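Local structure of L-threonine-O-3-phosphate decarboxylase (Porphyromonas gingivalis, 3FKD) at residues 258-263 / 318-323; 262-267 / 278-283; 300-305 / 332-337. The protein probably binds pyridoxal 5'-phosphate and probably acts as a decarboxylase of L-threonine O-3-phosphate. All coordinates share one frame; numbering follows the deposited sequence.

How the contacts relate
The strand at residues 18-19, near the N terminus, borders the same small sheet that the later chain builds. Helix 250-266 then opens two contacts. Contact 1 starts at residue 258 and contact 2 at 262. Contact 2 closes first, at 283, after a short loop through strand 270-272, so it lies within the span of contact 1. Contact 3 opens at 300, after contact 2 has closed, and contact 1 ends at 323. Contact 3 reaches helix 325-339 and closes at 337, so contacts 1 and 3 cross. Together they tie helices 250-266 and 325-339 to strands 279-284, 317-321 and 302-306. I332 touches A263 and L264, joining the two helices.

Contact 1 of 3, residues 258-263 / 318-323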
ATOM      1  N   VAL A 258     -12.254  28.082  18.257  1.00 24.19           N
ATOM      2  CA  VAL A 258     -13.312  28.970  18.659  1.00 25.25           C
ATOM      3  C   VAL A 258     -12.915  30.421  18.339  1.00 26.13           C
ATOM      4  O   VAL A 258     -13.662  31.105  17.666  1.00 26.14           O
ATOM      5  CB  VAL A 258     -13.638  28.785  20.138  1.00 26.88           C
ATOM      6  CG1 VAL A 258     -14.548  29.903  20.648  1.00 21.89           C
ATOM      7  CG2 VAL A 258     -14.215  27.401  20.379  1.00 23.60           C
ATOM      8  N   ASP A 259     -11.737  30.881  18.778  1.00 26.66           N
ATOM      9  CA  ASP A 259     -11.286  32.237  18.422  1.00 27.63           C
ATOM     10  C   ASP A 259     -11.187  32.430  16.909  1.00 29.69           C
ATOM     11  O   ASP A 259     -11.283  33.552  16.417  1.00 29.66           O
ATOM     12  CB  ASP A 259      -9.931  32.621  19.017  1.00 26.69           C
ATOM     13  CG  ASP A 259      -9.812  32.337  20.499  1.00 28.15           C
ATOM     14  OD1 ASP A 259     -10.835  32.120  21.186  1.00 26.27           O
ATOM     15  OD2 ASP A 259      -8.649  32.327  20.967  1.00 29.46           O
ATOM     16  N   PHE A 260     -10.973  31.342  16.168  1.00 28.97           N
ATOM     17  CA  PHE A 260     -10.899  31.430  14.714  1.00 27.64           C
ATOM     18  C   PHE A 260     -12.297  31.578  14.103  1.00 29.28           C
ATOM     19  O   PHE A 260     -12.505  32.438  13.249  1.00 29.17           O
ATOM     20  CB  PHE A 260     -10.175  30.210  14.157  1.00 30.38           C
ATOM     21  CG  PHE A 260      -9.699  30.355  12.723  1.00 29.33           C
ATOM     22  CD1 PHE A 260      -9.644  31.584  12.104  1.00 28.59           C
ATOM     23  CD2 PHE A 260      -9.242  29.248  12.028  1.00 26.84           C
ATOM     24  CE1 PHE A 260      -9.184  31.706  10.815  1.00 27.69           C
ATOM     25  CE2 PHE A 260      -8.782  29.385  10.750  1.00 27.89           C
ATOM     26  CZ  PHE A 260      -8.767  30.619  10.139  1.00 27.74           C
ATOM     27  N   ILE A 261     -13.248  30.763  14.564  1.00 27.83           N
ATOM     28  CA  ILE A 261     -14.603  30.765  14.025  1.00 27.92           C
ATOM     29  C   ILE A 261     -15.383  32.046  14.325  1.00 31.78           C
ATOM     30  O   ILE A 261     -16.156  32.526  13.495  1.00 33.51           O
ATOM     31  CB  ILE A 261     -15.394  29.522  14.476  1.00 29.52           C
ATOM     32  CG1 ILE A 261     -14.758  28.247  13.847  1.00 28.39           C
ATOM     33  CG2 ILE A 261     -16.847  29.658  14.054  1.00 26.97           C
ATOM     34  CD1 ILE A 261     -15.398  26.920  14.255  1.00 23.39           C
ATOM     35  N   THR A 262     -15.155  32.594  15.512  1.00 30.45           N
ATOM     36  CA  THR A 262     -15.727  33.848  15.960  1.00 28.55           C
ATOM     37  C   THR A 262     -15.305  34.989  15.055  1.00 30.97           C
ATOM     38  O   THR A 262     -16.141  35.774  14.565  1.00 35.32           O
ATOM     39  CB  THR A 262     -15.225  34.176  17.374  1.00 29.38           C
ATOM     40  OG1 THR A 262     -15.661  33.160  18.294  1.00 28.19           O
ATOM     41  CG2 THR A 262     -15.714  35.544  17.806  1.00 28.53           C
ATOM     42  N   ALA A 263     -14.006  35.122  14.859  1.00 29.19           N
ATOM     43  CA  ALA A 263     -13.517  36.127  13.941  1.00 29.50           C
ATOM     44  C   ALA A 263     -14.094  35.890  12.549  1.00 34.49           C
ATOM     45  O   ALA A 263     -14.563  36.842  11.923  1.00 36.98           O
ATOM     46  CB  ALA A 263     -12.015  36.159  13.908  1.00 26.95           C
ATOM     47  N   VAL A 318     -15.653  25.890   1.320  1.00 26.42           N
ATOM     48  CA  VAL A 318     -14.274  25.478   1.572  1.00 24.70           C
ATOM     49  C   VAL A 318     -14.155  24.793   2.931  1.00 23.54           C
ATOM     50  O   VAL A 318     -14.904  25.091   3.855  1.00 24.15           O
ATOM     51  CB  VAL A 318     -13.271  26.664   1.504  1.00 25.12           C
ATOM     52  CG1 VAL A 318     -13.402  27.390   0.195  1.00 27.69           C
ATOM     53  CG2 VAL A 318     -13.478  27.615   2.655  1.00 24.24           C
ATOM     54  N   ARG A 319     -13.224  23.855   3.044  1.00 23.36           N
ATOM     55  CA  ARG A 319     -12.884  23.280   4.338  1.00 23.14           C
ATOM     56  C   ARG A 319     -11.633  23.992   4.858  1.00 22.84           C
ATOM     57  O   ARG A 319     -10.662  24.140   4.117  1.00 22.16           O
ATOM     58  CB  ARG A 319     -12.631  21.752   4.234  1.00 23.28           C
ATOM     59  CG  ARG A 319     -12.607  21.035   5.607  1.00 21.16           C
ATOM     60  CD  ARG A 319     -12.234  19.607   5.530  1.00 18.83           C
ATOM     61  NE  ARG A 319     -10.932  19.504   4.914  1.00 21.87           N
ATOM     62  CZ  ARG A 319     -10.493  18.455   4.229  1.00 20.15           C
ATOM     63  NH1 ARG A 319     -11.253  17.365   4.077  1.00 19.06           N
ATOM     64  NH2 ARG A 319      -9.282  18.505   3.716  1.00 20.42           N
ATOM     65  N   ILE A 320     -11.670  24.427   6.118  1.00 21.16           N
ATOM     66  CA  ILE A 320     -10.536  25.087   6.762  1.00 21.36           C
ATOM     67  C   ILE A 320     -10.117  24.426   8.095  1.00 22.65           C
ATOM     68  O   ILE A 320     -10.960  24.250   8.983  1.00 22.09           O
ATOM     69  CB  ILE A 320     -10.862  26.539   7.107  1.00 22.91           C
ATOM     70  CG1 ILE A 320     -11.527  27.271   5.934  1.00 23.36           C
ATOM     71  CG2 ILE A 320      -9.615  27.271   7.632  1.00 23.48           C
ATOM     72  CD1 ILE A 320     -10.589  28.057   5.094  1.00 24.56           C
ATOM     73  N   THR A 321      -8.829  24.069   8.234  1.00 20.15           N
ATOM     74  CA  THR A 321      -8.280  23.625   9.512  1.00 21.24           C
ATOM     75  C   THR A 321      -7.532  24.725  10.259  1.00 21.53           C
ATOM     76  O   THR A 321      -6.574  25.296   9.745  1.00 22.60           O
ATOM     77  CB  THR A 321      -7.281  22.449   9.349  1.00 21.91           C
ATOM     78  OG1 THR A 321      -7.857  21.468   8.495  1.00 21.86           O
ATOM     79  CG2 THR A 321      -6.920  21.823  10.721  1.00 18.53           C
ATOM     80  N   THR A 322      -7.952  24.979  11.490  1.00 21.48           N
ATOM     81  CA  THR A 322      -7.245  25.881  12.405  1.00 22.27           C
ATOM     82  C   THR A 322      -5.729  25.632  12.473  1.00 21.13           C
ATOM     83  O   THR A 322      -5.284  24.574  12.871  1.00 20.84           O
ATOM     84  CB  THR A 322      -7.840  25.737  13.799  1.00 23.59           C
ATOM     85  OG1 THR A 322      -9.250  25.960  13.718  1.00 24.93           O
ATOM     86  CG2 THR A 322      -7.140  26.672  14.858  1.00 24.18           C
ATOM     87  N   GLN A 323      -4.967  26.635  12.073  1.00 22.65           N
ATOM     88  CA  GLN A 323      -3.517  26.639  12.154  1.00 24.28           C
ATOM     89  C   GLN A 323      -3.093  27.417  13.413  1.00 26.55           C
ATOM     90  O   GLN A 323      -3.836  27.453  14.380  1.00 26.43           O
ATOM     91  CB  GLN A 323      -2.937  27.211  10.863  1.00 23.66           C
ATOM     92  CG  GLN A 323      -3.284  26.359   9.608  1.00 24.39           C
ATOM     93  CD  GLN A 323      -2.962  24.830   9.806  1.00 24.27           C
ATOM     94  OE1 GLN A 323      -1.831  24.464  10.117  1.00 22.47           O
ATOM     95  NE2 GLN A 323      -3.972  23.979   9.675  1.00 20.45           N
TER
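F260 of helix 250-266 reaches down onto I320, near the end of strand 317-321, and T322, in the loop just after it. This is helix-on-sheet packing in the small domain of a fold type I pyridoxal phosphate enzyme. The F260 side chain can be followed outward. CB leaves the helix toward the strand. CG stands opposite the backbone N (chi1 -164°), which extends the ring away from the helix axis. The CD2 side of the ring does the touching. CD2 lies 3.7 Å from T322 OG1, with the oxygen at the ring edge and close to the ring plane. The same CD2 is 3.9 Å from T322 CA, so the edge rests on the backbone where the strand gives way to loop. One atom further, CE2 meets the methyl CG2 of I320 at 3.9 Å. The two side chains cross at about a right angle. CZ, at the tip, is 4.3 Å from that I320 methyl. F331 of helix 325-339 makes an edge-to-face pair with the F260 ring, so helix 325-339 also packs on this ring.

T322 OG1 is not spent on the ring. Its hydrogen-bond partner is T257 OG1, one turn before F260 on helix 250-266, and T278 O is a weak further partner. T322 O accepts from W253 NE1, a second polar tie to helix 250-266. R319, on the same strand as I320, may correspond to the arginine that binds the substrate carboxylate in related aminotransferases. At the loop end Q323 folds back on its own segment. Its NE2 donates to T321 O at 2.9 Å, from above the carbonyl plane.

Contact 2 of 3, residues 262-267 / 278-283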
ATOM      1  N   THR A 262     -15.155  32.594  15.512  1.00 30.45           N
ATOM      2  CA  THR A 262     -15.727  33.848  15.960  1.00 28.55           C
ATOM      3  C   THR A 262     -15.305  34.989  15.055  1.00 30.97           C
ATOM      4  O   THR A 262     -16.141  35.774  14.565  1.00 35.32           O
ATOM      5  CB  THR A 262     -15.225  34.176  17.374  1.00 29.38           C
ATOM      6  OG1 THR A 262     -15.661  33.160  18.294  1.00 28.19           O
ATOM      7  CG2 THR A 262     -15.714  35.544  17.806  1.00 28.53           C
ATOM      8  N   ALA A 263     -14.006  35.122  14.859  1.00 29.19           N
ATOM      9  CA  ALA A 263     -13.517  36.127  13.941  1.00 29.50           C
ATOM     10  C   ALA A 263     -14.094  35.890  12.549  1.00 34.49           C
ATOM     11  O   ALA A 263     -14.563  36.842  11.923  1.00 36.98           O
ATOM     12  CB  ALA A 263     -12.015  36.159  13.908  1.00 26.95           C
ATOM     13  N   LEU A 264     -14.104  34.642  12.063  1.00 29.42           N
ATOM     14  CA  LEU A 264     -14.658  34.414  10.749  1.00 30.34           C
ATOM     15  C   LEU A 264     -16.137  34.842  10.581  1.00 35.22           C
ATOM     16  O   LEU A 264     -16.509  35.399   9.538  1.00 35.64           O
ATOM     17  CB  LEU A 264     -14.440  32.977  10.271  1.00 32.02           C
ATOM     18  CG  LEU A 264     -12.998  32.656   9.826  1.00 31.27           C
ATOM     19  CD1 LEU A 264     -12.812  31.186   9.637  1.00 26.63           C
ATOM     20  CD2 LEU A 264     -12.547  33.405   8.598  1.00 30.07           C
ATOM     21  N   ASN A 265     -16.985  34.572  11.568  1.00 32.27           N
ATOM     22  CA  ASN A 265     -18.385  34.893  11.409  1.00 32.98           C
ATOM     23  C   ASN A 265     -18.563  36.429  11.373  1.00 36.40           C
ATOM     24  O   ASN A 265     -19.393  36.969  10.623  1.00 36.30           O
ATOM     25  CB  ASN A 265     -19.229  34.246  12.505  1.00 31.79           C
ATOM     26  CG  ASN A 265     -19.503  32.769  12.249  1.00 31.33           C
ATOM     27  OD1 ASN A 265     -19.719  32.350  11.120  1.00 31.93           O
ATOM     28  ND2 ASN A 265     -19.506  31.977  13.315  1.00 30.59           N
ATOM     29  N   ARG A 266     -17.752  37.129  12.150  1.00 34.25           N
ATOM     30  CA  ARG A 266     -17.820  38.577  12.166  1.00 37.93           C
ATOM     31  C   ARG A 266     -17.685  39.129  10.770  1.00 40.65           C
ATOM     32  O   ARG A 266     -18.216  40.208  10.470  1.00 42.09           O
ATOM     33  CB  ARG A 266     -16.706  39.170  13.014  1.00 37.89           C
ATOM     34  CG  ARG A 266     -16.993  39.139  14.471  1.00 36.68           C
ATOM     35  CD  ARG A 266     -16.100  40.118  15.110  1.00 39.08           C
ATOM     36  NE  ARG A 266     -16.460  40.319  16.503  1.00 41.82           N
ATOM     37  CZ  ARG A 266     -15.721  41.002  17.356  1.00 39.64           C
ATOM     38  NH1 ARG A 266     -14.585  41.557  16.946  1.00 41.05           N
ATOM     39  NH2 ARG A 266     -16.130  41.127  18.604  1.00 40.61           N
ATOM     40  N   LEU A 267     -16.941  38.417   9.931  1.00 36.44           N
ATOM     41  CA  LEU A 267     -16.758  38.863   8.564  1.00 38.67           C
ATOM     42  C   LEU A 267     -18.106  38.867   7.882  1.00 39.00           C
ATOM     43  O   LEU A 267     -18.954  38.021   8.175  1.00 37.83           O
ATOM     44  CB  LEU A 267     -15.748  37.986   7.806  1.00 39.96           C
ATOM     45  CG  LEU A 267     -14.344  38.615   7.750  1.00 40.97           C
ATOM     46  CD1 LEU A 267     -13.934  39.096   9.121  1.00 37.08           C
ATOM     47  CD2 LEU A 267     -13.303  37.679   7.141  1.00 35.60           C
ATOM     48  N   THR A 278     -11.494  20.491  15.121  1.00 24.51           N
ATOM     49  CA  THR A 278     -10.562  21.570  14.780  1.00 25.18           C
ATOM     50  C   THR A 278     -10.474  21.953  13.288  1.00 22.22           C
ATOM     51  O   THR A 278      -9.703  22.837  12.905  1.00 22.17           O
ATOM     52  CB  THR A 278      -9.181  21.251  15.285  1.00 23.67           C
ATOM     53  OG1 THR A 278      -8.803  20.010  14.719  1.00 25.59           O
ATOM     54  CG2 THR A 278      -9.195  21.064  16.774  1.00 25.83           C
ATOM     55  N   PHE A 279     -11.257  21.295  12.456  1.00 20.36           N
ATOM     56  CA  PHE A 279     -11.485  21.808  11.112  1.00 21.92           C
ATOM     57  C   PHE A 279     -12.999  22.006  10.917  1.00 21.68           C
ATOM     58  O   PHE A 279     -13.794  21.484  11.693  1.00 21.11           O
ATOM     59  CB  PHE A 279     -10.927  20.839  10.065  1.00 22.08           C
ATOM     60  CG  PHE A 279     -11.427  19.440  10.227  1.00 20.24           C
ATOM     61  CD1 PHE A 279     -12.629  19.063   9.679  1.00 18.80           C
ATOM     62  CD2 PHE A 279     -10.689  18.507  10.953  1.00 19.97           C
ATOM     63  CE1 PHE A 279     -13.098  17.786   9.856  1.00 20.63           C
ATOM     64  CE2 PHE A 279     -11.145  17.223  11.129  1.00 18.83           C
ATOM     65  CZ  PHE A 279     -12.330  16.843  10.581  1.00 19.14           C
ATOM     66  N   PHE A 280     -13.388  22.726   9.868  1.00 22.06           N
ATOM     67  CA  PHE A 280     -14.789  23.157   9.693  1.00 22.87           C
ATOM     68  C   PHE A 280     -15.058  23.620   8.254  1.00 22.06           C
ATOM     69  O   PHE A 280     -14.148  23.984   7.525  1.00 23.57           O
ATOM     70  CB  PHE A 280     -15.136  24.313  10.701  1.00 22.02           C
ATOM     71  CG  PHE A 280     -14.156  25.446  10.655  1.00 21.04           C
ATOM     72  CD1 PHE A 280     -14.262  26.433   9.683  1.00 21.81           C
ATOM     73  CD2 PHE A 280     -13.076  25.481  11.522  1.00 20.23           C
ATOM     74  CE1 PHE A 280     -13.349  27.450   9.605  1.00 21.56           C
ATOM     75  CE2 PHE A 280     -12.145  26.482  11.435  1.00 21.34           C
ATOM     76  CZ  PHE A 280     -12.296  27.492  10.478  1.00 21.85           C
ATOM     77  N   LEU A 281     -16.319  23.622   7.858  1.00 23.47           N
ATOM     78  CA  LEU A 281     -16.743  24.214   6.590  1.00 24.60           C
ATOM     79  C   LEU A 281     -17.024  25.760   6.733  1.00 26.22           C
ATOM     80  O   LEU A 281     -17.644  26.226   7.697  1.00 24.64           O
ATOM     81  CB  LEU A 281     -17.990  23.455   6.106  1.00 21.87           C
ATOM     82  CG  LEU A 281     -18.016  22.340   5.051  1.00 25.75           C
ATOM     83  CD1 LEU A 281     -16.701  21.737   4.626  1.00 21.47           C
ATOM     84  CD2 LEU A 281     -18.967  21.248   5.486  1.00 25.76           C
ATOM     85  N   LEU A 282     -16.535  26.560   5.796  1.00 25.13           N
ATOM     86  CA  LEU A 282     -17.124  27.872   5.636  1.00 27.03           C
ATOM     87  C   LEU A 282     -17.773  28.094   4.247  1.00 28.01           C
ATOM     88  O   LEU A 282     -17.303  27.589   3.212  1.00 25.23           O
ATOM     89  CB  LEU A 282     -16.169  28.997   6.052  1.00 29.63           C
ATOM     90  CG  LEU A 282     -15.187  29.733   5.143  1.00 29.58           C
ATOM     91  CD1 LEU A 282     -15.789  30.170   3.780  1.00 28.13           C
ATOM     92  CD2 LEU A 282     -14.688  30.950   5.932  1.00 26.32           C
ATOM     93  N   ARG A 283     -18.877  28.841   4.258  1.00 30.94           N
ATOM     94  CA  ARG A 283     -19.628  29.164   3.037  1.00 32.08           C
ATOM     95  C   ARG A 283     -19.412  30.603   2.613  1.00 32.05           C
ATOM     96  O   ARG A 283     -19.567  31.528   3.421  1.00 32.86           O
ATOM     97  CB  ARG A 283     -21.120  28.953   3.274  1.00 34.67           C
ATOM     98  CG  ARG A 283     -21.901  28.557   2.043  1.00 33.55           C
ATOM     99  CD  ARG A 283     -23.382  28.635   2.328  1.00 34.45           C
ATOM    100  NE  ARG A 283     -24.094  27.579   1.616  1.00 38.56           N
ATOM    101  CZ  ARG A 283     -24.890  27.784   0.577  1.00 39.48           C
ATOM    102  NH1 ARG A 283     -25.487  26.763  -0.023  1.00 38.06           N
ATOM    103  NH2 ARG A 283     -25.082  29.022   0.138  1.00 48.45           N
TER
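L264 meets F280 and L282 with a single methyl, CD1. The L264 and F280 side chains cross obliquely. CD1 approaches the ring at a slant, 3.8 Å from F280 CE1 and equally near F280 CZ. On the strand, L282 is two residues further along and turns to the same side of the sheet as F280. Its CD2 lies 4.2 Å from L264 CD1, a looser touch. The L264 methyl therefore bridges two alternate side chains on the same side of the strand.

The torsions differ on the two sides. CB of F280 points toward the helix, and a chi1 of 52° holds the ring between the backbone N and the carbonyl carbon. L264 has CG turned opposite its carbonyl carbon (chi1 -75°). With chi2 at 169°, its CD1 is extended away from CA and reaches the strand. Its other methyl, CD2, goes to helix 325-339, where it packs on I332 and L335. L264 thus touches both helix 325-339 and the sheet.

The ring of F280 is also lined by I261, one turn earlier on helix 250-266, and by I320 on the neighbouring strand. The contact itself is wholly apolar. A polar tie nearby is N265 OD1, which accepts from V272 N and links the helix end to the next strand. The chain here runs from helix 250-266 into the hairpin of strands 270-272 and 279-284, which folds back under it. This is the two-layer alpha/beta build of the small domain of class I and II aminotransferases.

Contact 3 of 3, residues 300-305 / 332-337; sequences YNMLIR and IKALET
The Y300 ring lies with one face on A334. A334 CA stands 3.9 Å above the ring centroid and only 1° off the ring normal, a clear CH-pi contact. A334 CB shares that face, 3.8 Å from Y300 CG. T337, one turn further along the helix, takes the phenol end. Its CG2 comes obliquely to the ring, 4.0 Å from CE2 of Y300, and the two side chains cross at about a right angle. Y300 OH lies 3.5 Å from T337 OG1. T337 OG1 donates to K333 O at 3.1 Å, and that carbonyl also accepts from T337 N.

M302, here selenomethionine, comes to A334 from the strand. The side chain bends at its last torsion (chi3 -111°), and its CE ends 3.6 Å from A334 CB. The small alanine thus sits against both the tyrosine and the selenomethionine. A334 also touches M296 of helix 289-298, and M302 reaches F331. Helix 325-339 is thereby packed on strand 302-306 and its lead-in turn, within the helical layer that covers the small-domain sheet of a fold type I enzyme.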
ATOM      1  N   TYR A 300      -1.655  35.475  -1.131  1.00 32.78           N
ATOM      2  CA  TYR A 300      -1.288  35.414   0.268  1.00 32.34           C
ATOM      3  C   TYR A 300      -0.552  34.121   0.729  1.00 30.97           C
ATOM      4  O   TYR A 300      -0.329  33.939   1.918  1.00 29.49           O
ATOM      5  CB  TYR A 300      -2.542  35.683   1.098  1.00 32.79           C
ATOM      6  CG  TYR A 300      -2.880  37.152   1.211  1.00 36.23           C
ATOM      7  CD1 TYR A 300      -2.304  37.932   2.213  1.00 35.89           C
ATOM      8  CD2 TYR A 300      -3.782  37.763   0.334  1.00 35.25           C
ATOM      9  CE1 TYR A 300      -2.596  39.264   2.341  1.00 36.75           C
ATOM     10  CE2 TYR A 300      -4.075  39.106   0.445  1.00 36.98           C
ATOM     11  CZ  TYR A 300      -3.480  39.857   1.456  1.00 41.02           C
ATOM     12  OH  TYR A 300      -3.758  41.204   1.607  1.00 40.19           O
ATOM     13  N   ASN A 301      -0.188  33.232  -0.204  1.00 31.78           N
ATOM     14  CA  ASN A 301       0.632  32.065   0.145  1.00 30.98           C
ATOM     15  C   ASN A 301      -0.010  31.102   1.125  1.00 31.25           C
ATOM     16  O   ASN A 301       0.683  30.437   1.892  1.00 31.68           O
ATOM     17  CB  ASN A 301       1.928  32.530   0.778  1.00 33.04           C
ATOM     18  CG  ASN A 301       2.765  33.352  -0.169  1.00 38.40           C
ATOM     19  OD1 ASN A 301       3.211  32.842  -1.226  1.00 37.10           O
ATOM     20  ND2 ASN A 301       2.997  34.642   0.191  1.00 32.13           N
HETATM   21  N   MSE A 302      -1.334  31.041   1.102  1.00 30.78           N
HETATM   22  CA  MSE A 302      -2.082  30.189   1.998  1.00 29.34           C
HETATM   23  C   MSE A 302      -2.887  29.173   1.223  1.00 28.72           C
HETATM   24  O   MSE A 302      -3.632  29.528   0.307  1.00 30.32           O
HETATM   25  CB  MSE A 302      -3.018  31.025   2.851  1.00 29.68           C
HETATM   26  CG  MSE A 302      -2.322  31.687   4.005  1.00 32.48           C
HETATM   27 SE   MSE A 302      -3.414  33.056   4.875  1.00 54.48          SE
HETATM   28  CE  MSE A 302      -2.406  34.663   4.347  1.00 39.27           C
ATOM     29  N   LEU A 303      -2.773  27.914   1.613  1.00 25.96           N
ATOM     30  CA  LEU A 303      -3.572  26.891   0.968  1.00 26.42           C
ATOM     31  C   LEU A 303      -4.855  26.551   1.723  1.00 24.70           C
ATOM     32  O   LEU A 303      -4.853  26.398   2.923  1.00 23.44           O
ATOM     33  CB  LEU A 303      -2.748  25.621   0.633  1.00 25.37           C
ATOM     34  CG  LEU A 303      -3.468  24.659  -0.333  1.00 27.93           C
ATOM     35  CD1 LEU A 303      -3.626  25.286  -1.708  1.00 29.98           C
ATOM     36  CD2 LEU A 303      -2.753  23.321  -0.485  1.00 30.30           C
ATOM     37  N   ILE A 304      -5.951  26.422   0.981  1.00 25.73           N
ATOM     38  CA  ILE A 304      -7.241  26.040   1.545  1.00 25.20           C
ATOM     39  C   ILE A 304      -7.787  24.868   0.738  1.00 24.84           C
ATOM     40  O   ILE A 304      -7.383  24.680  -0.397  1.00 27.06           O
ATOM     41  CB  ILE A 304      -8.253  27.214   1.503  1.00 22.75           C
ATOM     42  CG1 ILE A 304      -8.704  27.492   0.074  1.00 26.23           C
ATOM     43  CG2 ILE A 304      -7.616  28.437   2.017  1.00 24.17           C
ATOM     44  CD1 ILE A 304      -9.741  28.509  -0.021  1.00 29.50           C
ATOM     45  N   ARG A 305      -8.699  24.094   1.324  1.00 23.35           N
ATOM     46  CA  ARG A 305      -9.415  23.044   0.609  1.00 22.98           C
ATOM     47  C   ARG A 305     -10.742  23.495  -0.051  1.00 22.08           C
ATOM     48  O   ARG A 305     -11.755  23.696   0.610  1.00 20.37           O
ATOM     49  CB  ARG A 305      -9.654  21.858   1.554  1.00 23.47           C
ATOM     50  CG  ARG A 305     -10.517  20.742   1.010  1.00 23.20           C
ATOM     51  CD  ARG A 305      -9.818  19.879  -0.038  1.00 24.52           C
ATOM     52  NE  ARG A 305     -10.206  18.456   0.071  1.00 25.64           N
ATOM     53  CZ  ARG A 305     -11.191  17.912  -0.638  1.00 26.39           C
ATOM     54  NH1 ARG A 305     -11.871  18.651  -1.510  1.00 26.54           N
ATOM     55  NH2 ARG A 305     -11.500  16.638  -0.483  1.00 25.21           N
ATOM     56  N   ILE A 332      -7.399  35.813   8.369  1.00 40.14           N
ATOM     57  CA  ILE A 332      -8.567  36.687   8.426  1.00 41.22           C
ATOM     58  C   ILE A 332      -8.431  37.978   7.575  1.00 42.85           C
ATOM     59  O   ILE A 332      -9.386  38.413   6.948  1.00 42.76           O
ATOM     60  CB  ILE A 332      -8.886  37.068   9.864  1.00 41.07           C
ATOM     61  CG1 ILE A 332      -9.235  35.827  10.662  1.00 35.02           C
ATOM     62  CG2 ILE A 332     -10.039  38.098   9.903  1.00 39.11           C
ATOM     63  CD1 ILE A 332     -10.686  35.511  10.598  1.00 35.36           C
ATOM     64  N   LYS A 333      -7.254  38.595   7.564  1.00 44.39           N
ATOM     65  CA  LYS A 333      -7.023  39.732   6.683  1.00 42.92           C
ATOM     66  C   LYS A 333      -7.030  39.242   5.244  1.00 43.50           C
ATOM     67  O   LYS A 333      -7.745  39.777   4.400  1.00 45.46           O
ATOM     68  CB  LYS A 333      -5.708  40.407   7.026  1.00 39.10           C
ATOM     69  CG  LYS A 333      -5.662  40.772   8.489  1.00 45.76           C
ATOM     70  CD  LYS A 333      -4.681  41.899   8.819  1.00 51.43           C
ATOM     71  CE  LYS A 333      -4.959  42.433  10.225  1.00 56.11           C
ATOM     72  NZ  LYS A 333      -3.728  42.948  10.925  1.00 62.58           N
ATOM     73  N   ALA A 334      -6.248  38.206   4.979  1.00 41.30           N
ATOM     74  CA  ALA A 334      -6.201  37.609   3.665  1.00 40.16           C
ATOM     75  C   ALA A 334      -7.620  37.487   3.126  1.00 42.48           C
ATOM     76  O   ALA A 334      -7.902  37.879   2.004  1.00 43.67           O
ATOM     77  CB  ALA A 334      -5.539  36.254   3.738  1.00 40.50           C
ATOM     78  N   LEU A 335      -8.518  36.952   3.935  1.00 41.76           N
ATOM     79  CA  LEU A 335      -9.899  36.758   3.516  1.00 42.85           C
ATOM     80  C   LEU A 335     -10.693  38.098   3.334  1.00 43.37           C
ATOM     81  O   LEU A 335     -11.321  38.348   2.283  1.00 41.80           O
ATOM     82  CB  LEU A 335     -10.589  35.804   4.500  1.00 39.56           C
ATOM     83  CG  LEU A 335     -12.029  35.386   4.208  1.00 36.24           C
ATOM     84  CD1 LEU A 335     -12.147  34.909   2.795  1.00 35.31           C
ATOM     85  CD2 LEU A 335     -12.460  34.327   5.205  1.00 32.84           C
ATOM     86  N   GLU A 336     -10.662  38.932   4.365  1.00 42.02           N
ATOM     87  CA  GLU A 336     -11.272  40.252   4.337  1.00 44.90           C
ATOM     88  C   GLU A 336     -10.896  40.976   3.055  1.00 45.55           C
ATOM     89  O   GLU A 336     -11.739  41.568   2.379  1.00 47.38           O
ATOM     90  CB  GLU A 336     -10.809  41.061   5.546  1.00 42.34           C
ATOM     91  CG  GLU A 336     -11.723  42.191   5.851  1.00 52.30           C
ATOM     92  CD  GLU A 336     -11.692  42.584   7.330  1.00 60.30           C
ATOM     93  OE1 GLU A 336     -10.863  41.994   8.091  1.00 58.17           O
ATOM     94  OE2 GLU A 336     -12.506  43.475   7.714  1.00 54.58           O
ATOM     95  N   THR A 337      -9.621  40.904   2.717  1.00 41.89           N
ATOM     96  CA  THR A 337      -9.123  41.509   1.503  1.00 44.91           C
ATOM     97  C   THR A 337      -9.801  40.939   0.254  1.00 43.84           C
ATOM     98  O   THR A 337     -10.084  41.656  -0.712  1.00 42.42           O
ATOM     99  CB  THR A 337      -7.617  41.317   1.435  1.00 44.16           C
ATOM    100  OG1 THR A 337      -7.034  42.085   2.487  1.00 46.93           O
ATOM    101  CG2 THR A 337      -7.070  41.811   0.122  1.00 43.92           C
TER